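Local coordinates for probable enoyl-CoA hydratase/isomerase (Mycobacterium abscessus, PDB 3SWX), which probably catalyses the hydration or isomerisation of enoyl-CoA thioesters, as a member of the crotonase-like enoyl-CoA hydratase/isomerase family, at the interface of chains A and B. Coordinates in Å, arbitrary orientation; residue numbers count along the deposited sequence, not the author numbering. Chains: chain A/B, Probable enoyl-CoA hydratase/isomerase.

Contact 1: the interface of chains A and B. Residues chain A 231, 234; chain B 95-96, 146-147, 149, 151-153.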
# COMPACT_ATOMS: atom_id res chain seq x y z
N GLU A 231 -12.21 -2.57 -13.18
CA GLU A 231 -12.06 -2.00 -14.52
C GLU A 231 -13.31 -2.17 -15.40
O GLU A 231 -13.74 -1.23 -16.08
CB GLU A 231 -10.86 -2.64 -15.25
CG GLU A 231 -9.50 -2.13 -14.75
CD GLU A 231 -8.32 -2.90 -15.27
OE1 GLU A 231 -8.47 -3.86 -16.06
OE2 GLU A 231 -7.19 -2.58 -14.86
N LEU A 234 -16.03 0.39 -14.94
CA LEU A 234 -15.71 1.83 -14.97
C LEU A 234 -16.63 2.62 -15.90
O LEU A 234 -17.31 3.57 -15.47
CB LEU A 234 -14.25 2.06 -15.35
CG LEU A 234 -13.25 1.64 -14.26
CD1 LEU A 234 -11.82 1.88 -14.69
CD2 LEU A 234 -13.55 2.41 -12.93
N GLN B 95 -4.83 2.57 -19.47
CA GLN B 95 -4.51 1.15 -19.29
C GLN B 95 -5.46 0.43 -18.31
O GLN B 95 -5.04 -0.34 -17.44
CB GLN B 95 -3.05 0.99 -18.88
CG GLN B 95 -2.06 1.61 -19.87
CD GLN B 95 -0.65 1.69 -19.33
OE1 GLN B 95 -0.03 0.67 -19.02
NE2 GLN B 95 -0.14 2.90 -19.19
N VAL B 96 -6.75 0.68 -18.50
CA VAL B 96 -7.83 0.08 -17.70
C VAL B 96 -8.79 -0.79 -18.53
O VAL B 96 -9.89 -1.07 -18.08
CB VAL B 96 -8.67 1.17 -17.01
CG1 VAL B 96 -7.91 1.80 -15.88
CG2 VAL B 96 -9.12 2.23 -18.02
N PRO B 146 -14.49 9.34 -10.62
CA PRO B 146 -13.28 8.99 -11.37
C PRO B 146 -13.38 7.65 -12.08
O PRO B 146 -13.50 6.59 -11.45
CB PRO B 146 -12.18 8.94 -10.28
CG PRO B 146 -12.81 9.48 -9.03
CD PRO B 146 -14.28 9.26 -9.17
N PHE B 147 -13.28 7.68 -13.40
CA PHE B 147 -13.43 6.44 -14.16
C PHE B 147 -12.22 6.06 -15.00
O PHE B 147 -12.32 5.23 -15.89
CB PHE B 147 -14.71 6.49 -14.98
CG PHE B 147 -14.73 7.54 -16.04
CD1 PHE B 147 -14.54 7.21 -17.37
CD2 PHE B 147 -15.01 8.86 -15.71
CE1 PHE B 147 -14.60 8.17 -18.36
CE2 PHE B 147 -15.07 9.82 -16.68
CZ PHE B 147 -14.86 9.48 -18.01
N GLY B 149 -9.29 4.86 -13.49
CA GLY B 149 -8.46 4.02 -12.63
C GLY B 149 -8.12 4.53 -11.24
O GLY B 149 -7.56 3.76 -10.43
N THR B 151 -9.97 4.92 -8.76
CA THR B 151 -10.67 4.12 -7.75
C THR B 151 -9.90 2.87 -7.37
O THR B 151 -10.01 2.40 -6.24
CB THR B 151 -12.07 3.72 -8.21
OG1 THR B 151 -11.99 3.05 -9.48
CG2 THR B 151 -12.99 4.97 -8.29
N ILE B 152 -9.07 2.38 -8.29
CA ILE B 152 -8.28 1.18 -8.10
C ILE B 152 -6.89 1.55 -7.57
O ILE B 152 -6.44 1.02 -6.56
CB ILE B 152 -8.12 0.39 -9.43
CG1 ILE B 152 -9.48 -0.05 -9.95
CG2 ILE B 152 -7.16 -0.84 -9.25
CD1 ILE B 152 -9.51 -0.43 -11.44
N ARG B 153 -6.23 2.49 -8.25
CA ARG B 153 -4.82 2.75 -8.02
C ARG B 153 -4.52 3.74 -6.92
O ARG B 153 -3.47 3.67 -6.34
CB ARG B 153 -4.15 3.21 -9.31
CG ARG B 153 -4.25 2.15 -10.40
CD ARG B 153 -3.95 2.69 -11.76
NE ARG B 153 -4.05 1.62 -12.75
CZ ARG B 153 -4.27 1.79 -14.05
NH1 ARG B 153 -4.46 2.99 -14.55
NH2 ARG B 153 -4.34 0.73 -14.83

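Contact 2: the interface of chains A and B. Residues chain A 211-212, 214-215, 241; chain B 140, 144-146, 151.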
# COMPACT_ATOMS: atom_id res chain seq x y z
N GLY A 211 -22.18 9.84 -7.24
CA GLY A 211 -20.74 9.86 -7.57
C GLY A 211 -19.88 9.42 -6.39
O GLY A 211 -18.94 8.62 -6.55
N VAL A 212 -20.20 9.94 -5.20
CA VAL A 212 -19.52 9.53 -3.98
C VAL A 212 -19.68 8.02 -3.76
O VAL A 212 -18.71 7.30 -3.50
CB VAL A 212 -20.00 10.35 -2.75
CG1 VAL A 212 -19.49 9.75 -1.41
CG2 VAL A 212 -19.54 11.80 -2.89
N ALA A 214 -20.50 5.67 -6.00
CA ALA A 214 -19.81 4.95 -7.08
C ALA A 214 -18.30 4.83 -6.82
O ALA A 214 -17.68 3.77 -7.06
CB ALA A 214 -20.09 5.65 -8.44
N THR A 215 -17.71 5.91 -6.30
CA THR A 215 -16.28 5.94 -5.96
C THR A 215 -15.96 4.85 -4.92
O THR A 215 -15.04 4.05 -5.10
CB THR A 215 -15.86 7.31 -5.44
OG1 THR A 215 -16.10 8.29 -6.44
CG2 THR A 215 -14.38 7.33 -5.02
N LEU A 241 -24.25 7.15 -14.50
CA LEU A 241 -24.18 8.46 -13.85
C LEU A 241 -24.50 9.62 -14.82
O LEU A 241 -25.12 10.60 -14.42
CB LEU A 241 -22.83 8.69 -13.17
CG LEU A 241 -22.52 7.80 -11.96
CD1 LEU A 241 -21.07 8.01 -11.49
CD2 LEU A 241 -23.49 8.05 -10.83
N VAL B 140 -16.59 13.92 -8.78
CA VAL B 140 -17.79 13.92 -7.95
C VAL B 140 -18.40 15.32 -7.77
O VAL B 140 -19.59 15.46 -7.51
CB VAL B 140 -17.59 13.26 -6.56
CG1 VAL B 140 -17.17 11.80 -6.72
CG2 VAL B 140 -16.62 14.09 -5.70
N ILE B 144 -20.36 13.07 -11.61
CA ILE B 144 -19.89 11.74 -11.99
C ILE B 144 -18.88 11.24 -10.96
O ILE B 144 -19.01 11.54 -9.77
CB ILE B 144 -19.36 11.73 -13.47
CG1 ILE B 144 -18.22 12.74 -13.68
CG2 ILE B 144 -20.53 12.04 -14.42
CD1 ILE B 144 -17.33 12.48 -14.92
N TYR B 145 -17.89 10.44 -11.38
CA TYR B 145 -16.87 9.93 -10.46
C TYR B 145 -15.62 9.63 -11.29
O TYR B 145 -15.67 9.66 -12.53
CB TYR B 145 -17.40 8.69 -9.71
CG TYR B 145 -17.20 7.39 -10.45
CD1 TYR B 145 -17.77 7.20 -11.72
CD2 TYR B 145 -16.45 6.35 -9.91
CE1 TYR B 145 -17.58 6.02 -12.43
CE2 TYR B 145 -16.27 5.14 -10.61
CZ TYR B 145 -16.83 4.99 -11.88
OH TYR B 145 -16.67 3.82 -12.60
N PRO B 146 -14.49 9.34 -10.62
CA PRO B 146 -13.28 8.99 -11.37
C PRO B 146 -13.38 7.65 -12.08
O PRO B 146 -13.50 6.59 -11.45
CB PRO B 146 -12.18 8.94 -10.28
CG PRO B 146 -12.81 9.48 -9.03
CD PRO B 146 -14.28 9.26 -9.17
N THR B 151 -9.97 4.92 -8.76
CA THR B 151 -10.67 4.12 -7.75
C THR B 151 -9.90 2.87 -7.37
O THR B 151 -10.01 2.40 -6.24
CB THR B 151 -12.07 3.72 -8.21
OG1 THR B 151 -11.99 3.05 -9.48
CG2 THR B 151 -12.99 4.97 -8.29

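Contact 1: the interface of chains A and B
The carboxylate of A:Glu231 lies beside the backbone of B:Val96, and A:Glu231 OE2 stands 4.4 Å from NH2 of the B:Arg153 guanidinium, where opposite charges, if present, may attract weakly, though the distance is too long for a salt bridge. The guanidinium has the carbonyl carbon of B:Gln95 at its edge, in plane. B:Arg153 NH2 donates to B:Gln95 O at 2.9 Å, the oxygen close to the guanidinium plane but the donor well above the carbonyl plane. This second-shell bond ties helix 150-158 to the loop that meets A:Glu231. The glutamate turns CG away from its own carbonyl carbon (chi1 -76°) and runs extended beyond it, which brings CG and the carboxylate beside B:Val96. A:Glu231 CB is 3.4 Å from B:Val96 O. A:Glu231 CG meets the tip of B:Ile152, CD1, at 3.7 Å, the two side chains crossing at about a right angle. One turn on, A:Leu234 splits its branches. A:Leu234 CD1 packs 3.6 Å from B:Phe147 O and also nears B:Val96 CB. A:Leu234 CD2 passes B:Thr151 OG1 at 3.8 Å, the two side chains running in opposite directions. B:Phe147 takes part mainly through its backbone carbonyl, with its CB near A:Leu234 O. The patch thus seats helix 227-242 of one subunit against loops and a helix start of the next by van der Waals contact, probably helping to hold the subunits together.

Contact 2: the interface of chains A and B
Apolar packing centres on B:Tyr145, one face of whose ring is turned to helices 209-225 and 227-242 of chain A. A:Ala214 CB sits over that face, 3.9 Å above the plane and displaced toward the rim. A:Leu241 brings a branch tip to the rim from the same face: A:Leu241 CD1 is 3.4 Å from B:Tyr145 CD1, and the two side chains cross at about a right angle. The same methyl also reaches the backbone of B:Ile144. The tyrosine presents its ring with CG between the backbone N and the carbonyl carbon (chi1 86°), from where the CD2 side runs beside the backbone joining A:Ala214 to A:Thr215. B:Val140 CG1 lies 3.6 Å from the carbonyl carbon of A:Gly211.

Polar atoms also meet carbon across the boundary. The hydroxyl OG1 of A:Thr215 is at the edge of the B:Tyr145 ring, in its plane, and touches B:Tyr145 CB at 3.5 Å. A:Thr215 OG1 is also 3.4 Å from B:Pro146 CD, with the threonine and proline side chains crossing. The carbonyl O of B:Ile144 faces A:Gly211 CA at 3.3 Å; A:Gly211 has no side chain there, which probably helps the close approach.

Hydrogen bonding is found within chain A: A:Thr215 OG1 donates to A:Gly211 O, one turn back, at 2.9 Å, tilted 32° from the carbonyl plane. With OG1 anti to its own carbonyl carbon and beside the backbone N (chi1 -61°), the hydroxyl points back along the helix; the bond probably fixes its rotation and gives its hydrogen a partner within chain A, beside B:Pro146 CD and B:Tyr145 CB.

In the fold, the chain A side is formed by helix 209-225 and the late part of helix 227-242, and the chain B side by 3-10 helix 139-142, the loop after it and the start of helix 150-158.

Contact 1 and contact 2 are neighbouring patches of one interface, their C-alpha centres about 11 Å apart. B:Pro146 and B:Thr151 belong to both, and helix 227-242 of chain A runs through both, with contact 1 toward its beginning and contact 2 near its end, where helix 209-225 joins in. The chain B segment around B:Pro146 and B:Thr151 meets both helices. The A-B interface is not an exact two-fold, which suits a ring-like arrangement of the three copies in the deposited assembly; crotonase-family enzymes commonly build on such trimers, so the interface is probably biological.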